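Local atomic coordinates of D-mandelate dehydrogenase (Rhodotorula graminis, PDB entry 2W2K), a protein that probably catalyses the NAD(P)-dependent interconversion of D-mandelate and its 2-keto acid, as a member of the D-isomer specific 2-hydroxyacid dehydrogenase family. Residues 122-127 with 253-258; 173-178 with 223-228; 190-195 with 206-211; 212-217 with 240-245; 249-254 with 275-280. One frame throughout, in Å; residues are numbered along the deposited sequence.

Interaction 1 (122-127 with 253-258)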
# COMPACT_ATOMS: atom_id res chain seq x y z
N LEU B 122 0.68 3.35 5.71
CA LEU B 122 -0.01 3.64 4.43
C LEU B 122 -0.44 2.35 3.71
O LEU B 122 -1.55 2.28 3.16
CB LEU B 122 0.84 4.54 3.49
CG LEU B 122 0.02 5.27 2.38
CD1 LEU B 122 -0.78 6.45 2.97
CD2 LEU B 122 0.94 5.74 1.25
N TYR B 123 0.43 1.33 3.73
CA TYR B 123 0.09 -0.02 3.22
C TYR B 123 -1.17 -0.62 3.92
O TYR B 123 -2.09 -1.13 3.25
CB TYR B 123 1.31 -0.96 3.38
CG TYR B 123 1.05 -2.45 3.17
CD1 TYR B 123 1.16 -3.04 1.90
CD2 TYR B 123 0.72 -3.29 4.26
CE1 TYR B 123 0.94 -4.42 1.71
CE2 TYR B 123 0.47 -4.68 4.07
CZ TYR B 123 0.59 -5.23 2.80
OH TYR B 123 0.37 -6.60 2.61
N LEU B 124 -1.20 -0.56 5.25
CA LEU B 124 -2.38 -1.07 6.01
C LEU B 124 -3.67 -0.26 5.70
O LEU B 124 -4.76 -0.85 5.61
CB LEU B 124 -2.10 -1.07 7.51
CG LEU B 124 -0.92 -1.93 8.05
CD1 LEU B 124 -0.76 -1.68 9.54
CD2 LEU B 124 -1.17 -3.43 7.74
N ILE B 125 -3.54 1.06 5.54
CA ILE B 125 -4.69 1.94 5.14
C ILE B 125 -5.26 1.54 3.77
O ILE B 125 -6.50 1.38 3.60
CB ILE B 125 -4.31 3.48 5.18
CG1 ILE B 125 -4.08 3.93 6.62
CG2 ILE B 125 -5.45 4.34 4.56
CD1 ILE B 125 -3.39 5.36 6.76
N LEU B 126 -4.37 1.36 2.78
CA LEU B 126 -4.79 0.84 1.48
C LEU B 126 -5.45 -0.55 1.62
O LEU B 126 -6.53 -0.78 1.07
CB LEU B 126 -3.61 0.82 0.48
CG LEU B 126 -3.14 2.19 -0.05
CD1 LEU B 126 -1.67 2.17 -0.55
CD2 LEU B 126 -4.07 2.75 -1.14
N SER B 127 -4.82 -1.46 2.38
CA SER B 127 -5.40 -2.81 2.60
C SER B 127 -6.85 -2.82 3.17
O SER B 127 -7.71 -3.56 2.66
CB SER B 127 -4.47 -3.69 3.47
OG SER B 127 -4.94 -5.04 3.49
N VAL B 253 -6.33 1.00 11.94
CA VAL B 253 -4.95 0.43 11.81
C VAL B 253 -4.06 0.81 13.02
O VAL B 253 -4.25 1.88 13.63
CB VAL B 253 -4.24 0.83 10.46
CG1 VAL B 253 -5.14 0.51 9.22
CG2 VAL B 253 -3.78 2.26 10.45
N ASN B 254 -3.11 -0.06 13.37
CA ASN B 254 -2.19 0.19 14.50
C ASN B 254 -0.74 -0.12 14.12
O ASN B 254 -0.43 -1.27 13.72
CB ASN B 254 -2.62 -0.63 15.75
CG ASN B 254 -1.85 -0.25 17.04
OD1 ASN B 254 -1.14 0.76 17.10
ND2 ASN B 254 -2.04 -1.06 18.09
N THR B 255 0.14 0.89 14.23
CA THR B 255 1.59 0.70 14.05
C THR B 255 2.40 1.10 15.30
O THR B 255 3.64 1.14 15.24
CB THR B 255 2.14 1.46 12.81
OG1 THR B 255 1.89 2.88 12.94
CG2 THR B 255 1.47 0.93 11.51
N ALA B 256 1.70 1.36 16.41
CA ALA B 256 2.32 1.82 17.66
C ALA B 256 2.87 0.67 18.53
O ALA B 256 3.94 0.12 18.23
CB ALA B 256 1.33 2.75 18.42
N ARG B 257 2.17 0.30 19.61
CA ARG B 257 2.45 -0.96 20.31
C ARG B 257 1.15 -1.78 20.48
O ARG B 257 0.05 -1.21 20.52
CB ARG B 257 3.14 -0.71 21.67
CG ARG B 257 4.61 -0.22 21.59
CD ARG B 257 5.58 -1.32 21.09
NE ARG B 257 6.74 -0.71 20.42
CZ ARG B 257 7.87 -0.36 21.02
NH1 ARG B 257 8.04 -0.55 22.33
NH2 ARG B 257 8.85 0.19 20.31
N GLY B 258 1.28 -3.10 20.57
CA GLY B 258 0.10 -4.00 20.61
C GLY B 258 -0.95 -3.68 21.69
O GLY B 258 -2.14 -3.57 21.36
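Leu124 and Val253 carry the contact, the place where helix 114-130 packs on the C-terminal end of strand 250-254 in the Rossmann-type NAD-binding domain. The touch is made near the backbone: CB of Leu124 lies 3.8 Å from CG1 of Val253, while the second methyl of the valine, CG2, meets CG1 of Ile125 at 4.2 Å, with those two side chains crossing at about a right angle. Val253 can serve both helix residues because CG1 stands anti to its carbonyl carbon (chi1 -51°), which spreads the two methyls under successive residues of the helix. Leu124 reaches further along the strand; its CG is anti to the carbonyl carbon, and CD1 slides past CG2 of Thr255 at 4.0 Å. No hydrogen bond links the two segments; the fit is mainly between apolar carbons, and every touching residue is buried. Ile178 of helix 173-185 packs on Ile125, and Thr117 and Ala121, earlier on helix 114-130, pack on Thr255. Elsewhere on this helix the ring of Tyr123 meets an aromatic ring of another subunit, the planes nearly parallel. Beyond the strand end, Thr255 and Ala256 belong to the NAD(+) site. Their loop is shaped by Asn254, whose ND2 bonds to Arg257 O and whose OD1 closes an Asx turn by accepting from Ala256 N at 3.0 Å, the donor above the carbonyl plane.

Interaction 2 (173-178 with 223-228)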
# COMPACT_ATOMS: atom_id res chain seq x y z
N ALA B 173 5.90 12.82 15.10
CA ALA B 173 6.71 12.80 13.86
C ALA B 173 6.25 11.76 12.81
O ALA B 173 6.11 12.08 11.62
CB ALA B 173 8.19 12.66 14.18
N ILE B 174 6.01 10.52 13.26
CA ILE B 174 5.60 9.44 12.34
C ILE B 174 4.23 9.77 11.75
O ILE B 174 4.05 9.64 10.53
CB ILE B 174 5.63 8.02 13.01
CG1 ILE B 174 7.08 7.57 13.26
CG2 ILE B 174 4.91 6.96 12.15
CD1 ILE B 174 7.22 6.37 14.19
N GLN B 175 3.27 10.17 12.60
CA GLN B 175 1.91 10.50 12.10
C GLN B 175 1.86 11.68 11.11
O GLN B 175 1.05 11.67 10.16
CB GLN B 175 0.93 10.73 13.27
CG GLN B 175 -0.58 10.75 12.86
CD GLN B 175 -1.25 9.35 12.92
OE1 GLN B 175 -1.26 8.60 11.93
NE2 GLN B 175 -1.81 9.01 14.09
N LYS B 176 2.72 12.70 11.32
CA LYS B 176 2.82 13.81 10.36
C LYS B 176 3.18 13.31 8.96
O LYS B 176 2.66 13.85 7.96
CB LYS B 176 3.81 14.90 10.85
CG LYS B 176 3.30 15.70 12.07
CD LYS B 176 4.40 16.70 12.52
CE LYS B 176 3.95 17.57 13.70
NZ LYS B 176 5.04 18.56 14.04
N GLU B 177 4.00 12.25 8.89
CA GLU B 177 4.36 11.64 7.59
C GLU B 177 3.24 10.74 7.04
O GLU B 177 2.97 10.76 5.84
CB GLU B 177 5.69 10.86 7.67
CG GLU B 177 6.94 11.76 7.56
CD GLU B 177 7.09 12.38 6.17
OE1 GLU B 177 7.51 11.65 5.23
OE2 GLU B 177 6.79 13.60 6.00
N ILE B 178 2.62 9.92 7.92
CA ILE B 178 1.38 9.21 7.56
C ILE B 178 0.35 10.19 6.91
O ILE B 178 -0.15 9.94 5.80
CB ILE B 178 0.74 8.40 8.76
CG1 ILE B 178 1.73 7.35 9.34
CG2 ILE B 178 -0.58 7.71 8.32
CD1 ILE B 178 1.22 6.65 10.64
N CYS B 223 -11.43 5.97 8.66
CA CYS B 223 -10.35 5.08 9.12
C CYS B 223 -9.56 5.77 10.25
O CYS B 223 -9.09 6.91 10.07
CB CYS B 223 -9.40 4.74 7.96
SG CYS B 223 -8.09 3.47 8.34
N VAL B 224 -9.39 5.09 11.38
CA VAL B 224 -8.55 5.59 12.50
C VAL B 224 -7.08 5.10 12.36
O VAL B 224 -6.86 3.92 12.04
CB VAL B 224 -9.15 5.18 13.88
CG1 VAL B 224 -8.18 5.47 15.05
CG2 VAL B 224 -10.50 5.90 14.13
N SER B 225 -6.10 5.99 12.59
CA SER B 225 -4.67 5.60 12.61
C SER B 225 -4.09 5.82 14.01
O SER B 225 -4.01 6.98 14.48
CB SER B 225 -3.83 6.38 11.58
OG SER B 225 -2.42 6.10 11.69
N VAL B 226 -3.69 4.72 14.67
CA VAL B 226 -3.09 4.78 16.04
C VAL B 226 -1.56 4.95 15.97
O VAL B 226 -0.85 4.06 15.50
CB VAL B 226 -3.48 3.52 16.91
CG1 VAL B 226 -2.92 3.61 18.36
CG2 VAL B 226 -5.04 3.31 16.93
N SER B 227 -1.04 6.08 16.49
CA SER B 227 0.41 6.35 16.55
C SER B 227 0.74 7.26 17.76
O SER B 227 0.82 8.49 17.63
CB SER B 227 0.91 7.00 15.24
OG SER B 227 2.34 7.10 15.22
N VAL B 228 0.93 6.63 18.93
CA VAL B 228 1.23 7.32 20.20
C VAL B 228 2.28 6.49 20.96
O VAL B 228 2.41 5.28 20.74
CB VAL B 228 -0.03 7.46 21.13
CG1 VAL B 228 -1.02 8.50 20.60
CG2 VAL B 228 -0.72 6.11 21.38
O HOH W 1 3.55 9.75 15.59
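The N-terminal turn of helix 173-185 meets the end of strand 223-226 in the dinucleotide-binding fold; the two segments themselves hold Ala173, Ile174 and Val228 of the NAD(+) site. Gln175 bridges the two. Its CG is anti to the backbone N (chi1 -166°) and the chain bends at chi2, which turns the edge of the amide, OE1 and NE2 together, toward Ser225. On one side OE1 accepts the hydroxyl of Ser225, OG to OE1 2.8 Å, in the carbonyl plane and on a lone pair. On the other NE2 donates to the backbone O of the same serine at 3.0 Å; this oxygen lies near the amide plane, although the donor stands above the peptide carbonyl plane. A further bond from NE2 to Gly170 O fixes the rotation of the amide. A leucine here would remove all three bonds and would probably leave the buried Ser225 hydroxyl and carbonyl without these partners. Next to it, CB of Ser227 packs 3.6 Å from NE2 of Gln175, and a water joins Ser227 OG to the Gln175 backbone N, accepting from that N-H at 3.0 Å. CD1 of Ile178 covers the hydroxyl of Ser225 at 3.8 Å. Helix and strand segments run at 149° to each other; strand 165-169, through Leu166 and Ala168, packs against the same serine and glutamine, and Ala121 of helix 114-130 touches Ile178.

Interaction 3 (190-195 with 206-211)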
# COMPACT_ATOMS: atom_id res chain seq x y z
N LEU B 190 -8.11 15.27 6.98
CA LEU B 190 -7.51 14.96 8.29
C LEU B 190 -8.26 15.59 9.49
O LEU B 190 -8.48 16.81 9.50
CB LEU B 190 -6.02 15.39 8.35
CG LEU B 190 -5.24 15.07 9.66
CD1 LEU B 190 -5.05 13.55 9.88
CD2 LEU B 190 -3.88 15.78 9.68
N VAL B 191 -8.64 14.75 10.45
CA VAL B 191 -9.10 15.21 11.81
C VAL B 191 -8.17 14.55 12.84
O VAL B 191 -7.75 13.39 12.63
CB VAL B 191 -10.58 14.85 12.07
CG1 VAL B 191 -11.05 15.34 13.46
CG2 VAL B 191 -11.47 15.48 10.98
N TYR B 192 -7.80 15.27 13.90
CA TYR B 192 -6.86 14.70 14.91
C TYR B 192 -7.16 14.98 16.38
O TYR B 192 -7.76 16.02 16.72
CB TYR B 192 -5.40 15.10 14.60
CG TYR B 192 -4.97 16.52 15.03
CD1 TYR B 192 -4.21 16.72 16.20
CD2 TYR B 192 -5.29 17.64 14.26
CE1 TYR B 192 -3.79 17.99 16.61
CE2 TYR B 192 -4.89 18.95 14.67
CZ TYR B 192 -4.13 19.11 15.84
OH TYR B 192 -3.70 20.37 16.27
N TYR B 193 -6.72 14.05 17.23
CA TYR B 193 -6.58 14.27 18.69
C TYR B 193 -5.09 14.18 19.08
O TYR B 193 -4.40 13.23 18.67
CB TYR B 193 -7.42 13.27 19.53
CG TYR B 193 -7.02 13.35 21.00
CD1 TYR B 193 -7.64 14.24 21.86
CD2 TYR B 193 -5.94 12.61 21.48
CE1 TYR B 193 -7.21 14.38 23.19
CE2 TYR B 193 -5.50 12.74 22.80
CZ TYR B 193 -6.15 13.61 23.65
OH TYR B 193 -5.68 13.74 24.96
N ASP B 194 -4.61 15.17 19.85
CA ASP B 194 -3.31 15.04 20.55
C ASP B 194 -3.24 15.86 21.83
O ASP B 194 -4.00 16.82 22.01
CB ASP B 194 -2.11 15.40 19.66
CG ASP B 194 -0.86 14.53 19.98
OD1 ASP B 194 -0.88 13.73 20.97
OD2 ASP B 194 0.11 14.60 19.22
N VAL B 195 -2.33 15.47 22.72
CA VAL B 195 -2.14 16.18 23.99
C VAL B 195 -1.69 17.65 23.79
O VAL B 195 -1.93 18.49 24.66
CB VAL B 195 -1.19 15.39 24.93
CG1 VAL B 195 -1.81 14.06 25.29
CG2 VAL B 195 0.18 15.18 24.29
N LEU B 206 -1.60 20.46 6.20
CA LEU B 206 -2.39 19.22 6.17
C LEU B 206 -3.89 19.46 6.13
O LEU B 206 -4.67 18.52 5.94
CB LEU B 206 -2.04 18.32 7.37
CG LEU B 206 -0.59 17.79 7.53
CD1 LEU B 206 -0.41 17.02 8.85
CD2 LEU B 206 -0.18 16.91 6.33
N GLY B 207 -4.30 20.72 6.29
CA GLY B 207 -5.71 21.05 6.47
C GLY B 207 -6.29 20.38 7.71
O GLY B 207 -7.44 19.92 7.68
N ALA B 208 -5.50 20.34 8.78
CA ALA B 208 -5.83 19.56 9.99
C ALA B 208 -6.89 20.23 10.86
O ALA B 208 -6.75 21.43 11.17
CB ALA B 208 -4.55 19.30 10.82
N GLU B 209 -7.95 19.49 11.23
CA GLU B 209 -8.95 19.99 12.19
C GLU B 209 -8.77 19.27 13.54
O GLU B 209 -8.86 18.05 13.57
CB GLU B 209 -10.37 19.78 11.66
CG GLU B 209 -11.45 20.26 12.65
CD GLU B 209 -12.87 19.83 12.29
OE1 GLU B 209 -13.13 19.42 11.13
OE2 GLU B 209 -13.75 19.91 13.18
N ARG B 210 -8.50 20.00 14.62
CA ARG B 210 -8.34 19.40 15.96
C ARG B 210 -9.70 19.19 16.66
O ARG B 210 -10.58 20.07 16.62
CB ARG B 210 -7.41 20.27 16.84
CG ARG B 210 -6.87 19.59 18.13
CD ARG B 210 -6.07 20.57 19.03
NE ARG B 210 -5.41 19.85 20.13
CZ ARG B 210 -4.84 20.41 21.20
NH1 ARG B 210 -4.84 21.74 21.37
NH2 ARG B 210 -4.28 19.63 22.12
N VAL B 211 -9.87 18.04 17.31
CA VAL B 211 -10.99 17.83 18.25
C VAL B 211 -10.50 17.65 19.69
O VAL B 211 -9.32 17.41 19.91
CB VAL B 211 -11.97 16.67 17.80
CG1 VAL B 211 -12.61 16.99 16.44
CG2 VAL B 211 -11.24 15.30 17.77
O HOH W 2 -7.39 17.74 5.50
O HOH W 3 -10.16 18.10 7.85
O HOH W 4 -6.63 17.39 20.69
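One face of the Tyr192 ring carries the aliphatic part of Arg210, whose CG sits 3.6 Å above the ring plane, offset toward the rim, in a CH-pi contact. CB of Ala208 touches CE2 obliquely. The guanidinium and ring planes are 10° apart, and at the guanidinium edge, in plane, the backbone O of Asp194 accepts from NH2 of Arg210 at 2.8 Å and 169°. The tyrosine takes the crowded first torsion (chi1 79°), swinging its ring over the neighbouring strand, while Arg210 runs extended past it. The phenol oxygen is gripped by Glu203 and by Ala198 N. An alanine here would remove the ring and both phenol bonds, and would probably leave the Arg210 chain less firmly placed and the approach to helix 200-206 less well tied to the strand. Beneath, the parallel strands pair directly: Tyr192 N bonds to Glu209 O at 3.0 Å, and Val211 N to Tyr192 O at 3.0 Å, nearly along the C=O axis. On the face with Val191, its CG1 meets CG1 of Val211 at 3.7 Å. A water joins Asp194 N, Arg210 NE and Val211 O. The whole is a beta-alpha-beta crossover at the rim of a Rossmann sheet, with NAD(+)-site residue Asp194 at its strand end, OD2 held by Leu171 N.

Interaction 4 (212-217 with 240-245)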
# COMPACT_ATOMS: atom_id res chain seq x y z
N ASP B 212 -11.41 17.78 20.67
CA ASP B 212 -11.01 17.80 22.10
C ASP B 212 -10.92 16.44 22.80
O ASP B 212 -10.21 16.31 23.81
CB ASP B 212 -11.95 18.71 22.92
CG ASP B 212 -11.99 20.15 22.39
OD1 ASP B 212 -10.92 20.70 22.04
OD2 ASP B 212 -13.10 20.71 22.31
N SER B 213 -11.64 15.44 22.28
CA SER B 213 -11.70 14.12 22.94
C SER B 213 -11.57 12.92 21.97
O SER B 213 -11.81 13.05 20.76
CB SER B 213 -13.01 14.00 23.72
OG SER B 213 -14.10 13.73 22.85
N LEU B 214 -11.24 11.75 22.52
CA LEU B 214 -11.13 10.51 21.72
C LEU B 214 -12.48 10.01 21.17
O LEU B 214 -12.52 9.46 20.06
CB LEU B 214 -10.46 9.40 22.54
CG LEU B 214 -8.98 9.58 22.87
CD1 LEU B 214 -8.59 8.73 24.06
CD2 LEU B 214 -8.11 9.27 21.63
N GLU B 215 -13.56 10.17 21.93
CA GLU B 215 -14.91 9.85 21.39
C GLU B 215 -15.35 10.75 20.21
O GLU B 215 -15.95 10.25 19.25
CB GLU B 215 -15.97 9.72 22.51
CG GLU B 215 -15.92 8.30 23.18
CD GLU B 215 -16.91 8.10 24.33
OE1 GLU B 215 -18.14 8.14 24.09
OE2 GLU B 215 -16.46 7.89 25.48
N GLU B 216 -15.01 12.04 20.26
CA GLU B 216 -15.20 12.96 19.13
C GLU B 216 -14.41 12.52 17.88
O GLU B 216 -14.94 12.48 16.75
CB GLU B 216 -14.81 14.39 19.54
CG GLU B 216 -15.81 15.00 20.54
CD GLU B 216 -15.36 16.33 21.13
OE1 GLU B 216 -14.26 16.84 20.79
OE2 GLU B 216 -16.15 16.89 21.94
N LEU B 217 -13.15 12.16 18.09
CA LEU B 217 -12.30 11.63 17.00
C LEU B 217 -12.89 10.36 16.39
O LEU B 217 -13.05 10.29 15.17
CB LEU B 217 -10.85 11.40 17.50
CG LEU B 217 -9.68 11.10 16.54
CD1 LEU B 217 -9.71 9.65 16.01
CD2 LEU B 217 -9.51 12.15 15.39
N GLU B 240 -13.67 -0.68 24.52
CA GLU B 240 -15.11 -0.80 24.19
C GLU B 240 -15.81 0.54 23.90
O GLU B 240 -16.57 0.64 22.91
CB GLU B 240 -15.86 -1.60 25.28
CG GLU B 240 -15.37 -3.03 25.41
N ALA B 241 -15.58 1.57 24.72
CA ALA B 241 -16.28 2.88 24.53
C ALA B 241 -15.86 3.59 23.22
O ALA B 241 -16.68 4.27 22.56
CB ALA B 241 -16.04 3.79 25.72
N PHE B 242 -14.60 3.43 22.85
CA PHE B 242 -14.08 4.02 21.61
C PHE B 242 -14.78 3.39 20.40
O PHE B 242 -15.25 4.13 19.51
CB PHE B 242 -12.56 3.83 21.49
CG PHE B 242 -11.94 4.61 20.34
CD1 PHE B 242 -11.40 5.87 20.56
CD2 PHE B 242 -11.90 4.09 19.03
CE1 PHE B 242 -10.82 6.63 19.52
CE2 PHE B 242 -11.29 4.82 17.97
CZ PHE B 242 -10.77 6.11 18.21
N PHE B 243 -14.84 2.06 20.36
CA PHE B 243 -15.51 1.35 19.26
C PHE B 243 -17.02 1.66 19.21
O PHE B 243 -17.59 1.84 18.10
CB PHE B 243 -15.25 -0.17 19.28
CG PHE B 243 -13.81 -0.55 19.02
CD1 PHE B 243 -13.17 -0.18 17.82
CD2 PHE B 243 -13.08 -1.28 19.97
CE1 PHE B 243 -11.82 -0.52 17.56
CE2 PHE B 243 -11.73 -1.64 19.72
CZ PHE B 243 -11.11 -1.26 18.52
N ALA B 244 -17.66 1.74 20.38
CA ALA B 244 -19.08 2.18 20.44
C ALA B 244 -19.32 3.52 19.75
O ALA B 244 -20.39 3.74 19.09
CB ALA B 244 -19.63 2.18 21.91
N ALA B 245 -18.34 4.43 19.87
CA ALA B 245 -18.43 5.77 19.26
C ALA B 245 -18.15 5.82 17.74
O ALA B 245 -18.57 6.77 17.08
CB ALA B 245 -17.53 6.81 20.01
O HOH W 5 -18.89 5.48 23.61
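Phe242 reaches across from helix 240-245 to the first turn of helix 214-220, two helices that pack together on the Rossmann-type sheet. Its CG is anti to the backbone N (chi1 -170°), which sends the ring between Leu214 and Leu217. CE1 lies 3.3 Å from the backbone O of Leu214 and 4.1 Å from its CB, so the ring sits against the backbone of that turn as well as its side chain. CD1 of Leu217 comes to the ring edge, near its plane, 4.3 Å from CZ of Phe242. Ala218 covers the phenylalanine further along the helix, and Val169 of strand 165-169 packs on both leucines from the sheet side. On the more exposed side, CG of Glu215 rests 3.9 Å from CB of Ala245, where the two backbones approach most nearly. The start of helix 214-220 is fixed by a capping box, in which Ser213 OG accepts from Glu216 N at 3.2 Å and Glu216 OE1 in turn receives a weak bond from Ser213 N. No direct hydrogen bond joins the two segments. Instead a single water spans them, donating to Glu215 OE1 at 2.8 Å and to the backbone O of Ala241 at 2.7 Å.

Interaction 5 (249-254 with 275-280)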
# COMPACT_ATOMS: atom_id res chain seq x y z
N GLY B 249 -19.52 0.24 9.88
CA GLY B 249 -18.73 -0.05 8.66
C GLY B 249 -17.39 0.67 8.54
O GLY B 249 -16.85 0.81 7.43
N SER B 250 -16.86 1.15 9.68
CA SER B 250 -15.57 1.87 9.71
C SER B 250 -14.35 0.91 9.84
O SER B 250 -14.51 -0.34 9.82
CB SER B 250 -15.59 2.92 10.83
OG SER B 250 -15.97 2.31 12.06
N ARG B 251 -13.15 1.49 9.97
CA ARG B 251 -11.87 0.78 9.80
C ARG B 251 -10.84 1.31 10.81
O ARG B 251 -10.93 2.50 11.21
CB ARG B 251 -11.33 0.99 8.36
CG ARG B 251 -12.34 0.63 7.25
CD ARG B 251 -11.97 1.28 5.91
NE ARG B 251 -13.08 1.20 4.96
CZ ARG B 251 -14.13 2.04 4.95
NH1 ARG B 251 -14.26 3.03 5.86
NH2 ARG B 251 -15.06 1.89 4.02
N ILE B 252 -9.88 0.46 11.23
CA ILE B 252 -8.78 0.92 12.12
C ILE B 252 -7.43 0.24 11.82
O ILE B 252 -7.41 -0.94 11.43
CB ILE B 252 -9.14 0.76 13.63
CG1 ILE B 252 -8.09 1.43 14.54
CG2 ILE B 252 -9.37 -0.72 13.99
CD1 ILE B 252 -8.62 1.62 15.99
N VAL B 253 -6.33 1.00 11.94
CA VAL B 253 -4.95 0.43 11.81
C VAL B 253 -4.06 0.81 13.02
O VAL B 253 -4.25 1.88 13.63
CB VAL B 253 -4.24 0.83 10.46
CG1 VAL B 253 -5.14 0.51 9.22
CG2 VAL B 253 -3.78 2.26 10.45
N ASN B 254 -3.11 -0.06 13.37
CA ASN B 254 -2.19 0.19 14.50
C ASN B 254 -0.74 -0.12 14.12
O ASN B 254 -0.43 -1.27 13.72
CB ASN B 254 -2.62 -0.63 15.75
CG ASN B 254 -1.85 -0.25 17.04
OD1 ASN B 254 -1.14 0.76 17.10
ND2 ASN B 254 -2.04 -1.06 18.09
N LEU B 275 -17.12 -2.67 12.85
CA LEU B 275 -15.97 -2.50 11.95
C LEU B 275 -16.09 -3.41 10.73
O LEU B 275 -16.43 -4.59 10.88
CB LEU B 275 -14.65 -2.82 12.69
CG LEU B 275 -14.19 -1.93 13.86
CD1 LEU B 275 -13.00 -2.57 14.55
CD2 LEU B 275 -13.83 -0.51 13.41
N LEU B 276 -15.84 -2.86 9.53
CA LEU B 276 -15.69 -3.66 8.31
C LEU B 276 -14.36 -4.43 8.27
O LEU B 276 -14.30 -5.63 7.88
CB LEU B 276 -15.79 -2.74 7.07
CG LEU B 276 -15.53 -3.40 5.70
CD1 LEU B 276 -16.66 -4.40 5.39
CD2 LEU B 276 -15.37 -2.36 4.59
N SER B 277 -13.29 -3.73 8.66
CA SER B 277 -11.92 -4.23 8.45
C SER B 277 -10.94 -3.58 9.44
O SER B 277 -11.23 -2.50 10.02
CB SER B 277 -11.48 -4.00 6.99
OG SER B 277 -11.63 -2.62 6.64
N ALA B 278 -9.81 -4.25 9.67
CA ALA B 278 -8.74 -3.73 10.57
C ALA B 278 -7.36 -4.20 10.12
O ALA B 278 -7.25 -5.25 9.44
CB ALA B 278 -9.01 -4.14 12.05
N GLY B 279 -6.31 -3.43 10.45
CA GLY B 279 -4.91 -3.79 10.10
C GLY B 279 -3.98 -3.62 11.30
O GLY B 279 -3.88 -2.52 11.83
N LEU B 280 -3.32 -4.70 11.73
CA LEU B 280 -2.41 -4.69 12.87
C LEU B 280 -0.99 -5.16 12.49
O LEU B 280 -0.80 -6.34 12.09
CB LEU B 280 -2.92 -5.60 14.02
CG LEU B 280 -4.27 -5.38 14.72
CD1 LEU B 280 -4.40 -6.38 15.91
CD2 LEU B 280 -4.50 -3.92 15.22
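Ile252 holds CG1 anti to its backbone N (chi1 -172°), leaving CG2 in the crowded position, aimed at the next strand: it meets CB of Ala278 at 3.9 Å and CD1 of Leu275, which crosses it obliquely. Leu275, with CG anti to the carbonyl carbon, turns its branches back over strand 250-254, and CD2 reaches OG of Ser250, a hydroxyl bonded to Lys247 O. On the face with Arg251, the opposed torsions of Arg251 (chi1 -53°) and Ser277 (chi1 54°) bring CG of Arg251 within 3.4 Å of Ser277 OG. That hydroxyl bonds to Val128 O and the arginine NH1 to Asp222 O. The backbones pair in parallel, as the two strands of a beta-alpha-beta unit connected by helix 263-271. Ile252 O accepts from Gly279 N at 2.9 Å, and Gly279 O from Asn254 N at 3.0 Å, nearly along the C=O axis. A beta bulge between Ser250 and Arg251 shifts the register by one: Leu276 N still bonds to Ser250 O at 2.9 Å, but the Ile252 N to Ser277 O bond beyond is weak, at 3.5 Å. Gly279 faces Val253 without a side chain, and a CB there would crowd CG1 of the valine. The backbone bonds are thus weakened just past the bulge and regular again beyond it, where the strands lead to NAD(+)-site residues Thr255 and Asp281.

How the interactions relate
All five contacts lie in the NAD-binding domain, and interactions 1, 2, 3 and 5 reach its seven-stranded parallel sheet. Interactions 1 and 5 share Val253 and Asn254 on strand 250-254, with centres about 9 Å apart. Its neighbour, strand 223-226, belongs to interaction 2, and Val253 N meets Val224 O there. Interaction 3 lies at the sheet's other end, its centre about 19 Å from that of interaction 5. Interaction 4 packs two helices beside the sheet, touching 2, 3 and 5 through Phe242, Leu217 and Phe243. Along the chain, interactions 2, 3 and 4 fall between the segments of interaction 1; interactions 2 and 4 interleave. Strand ends carrying Asp194, Val228 and Thr255 thus converge on the NAD(+) site.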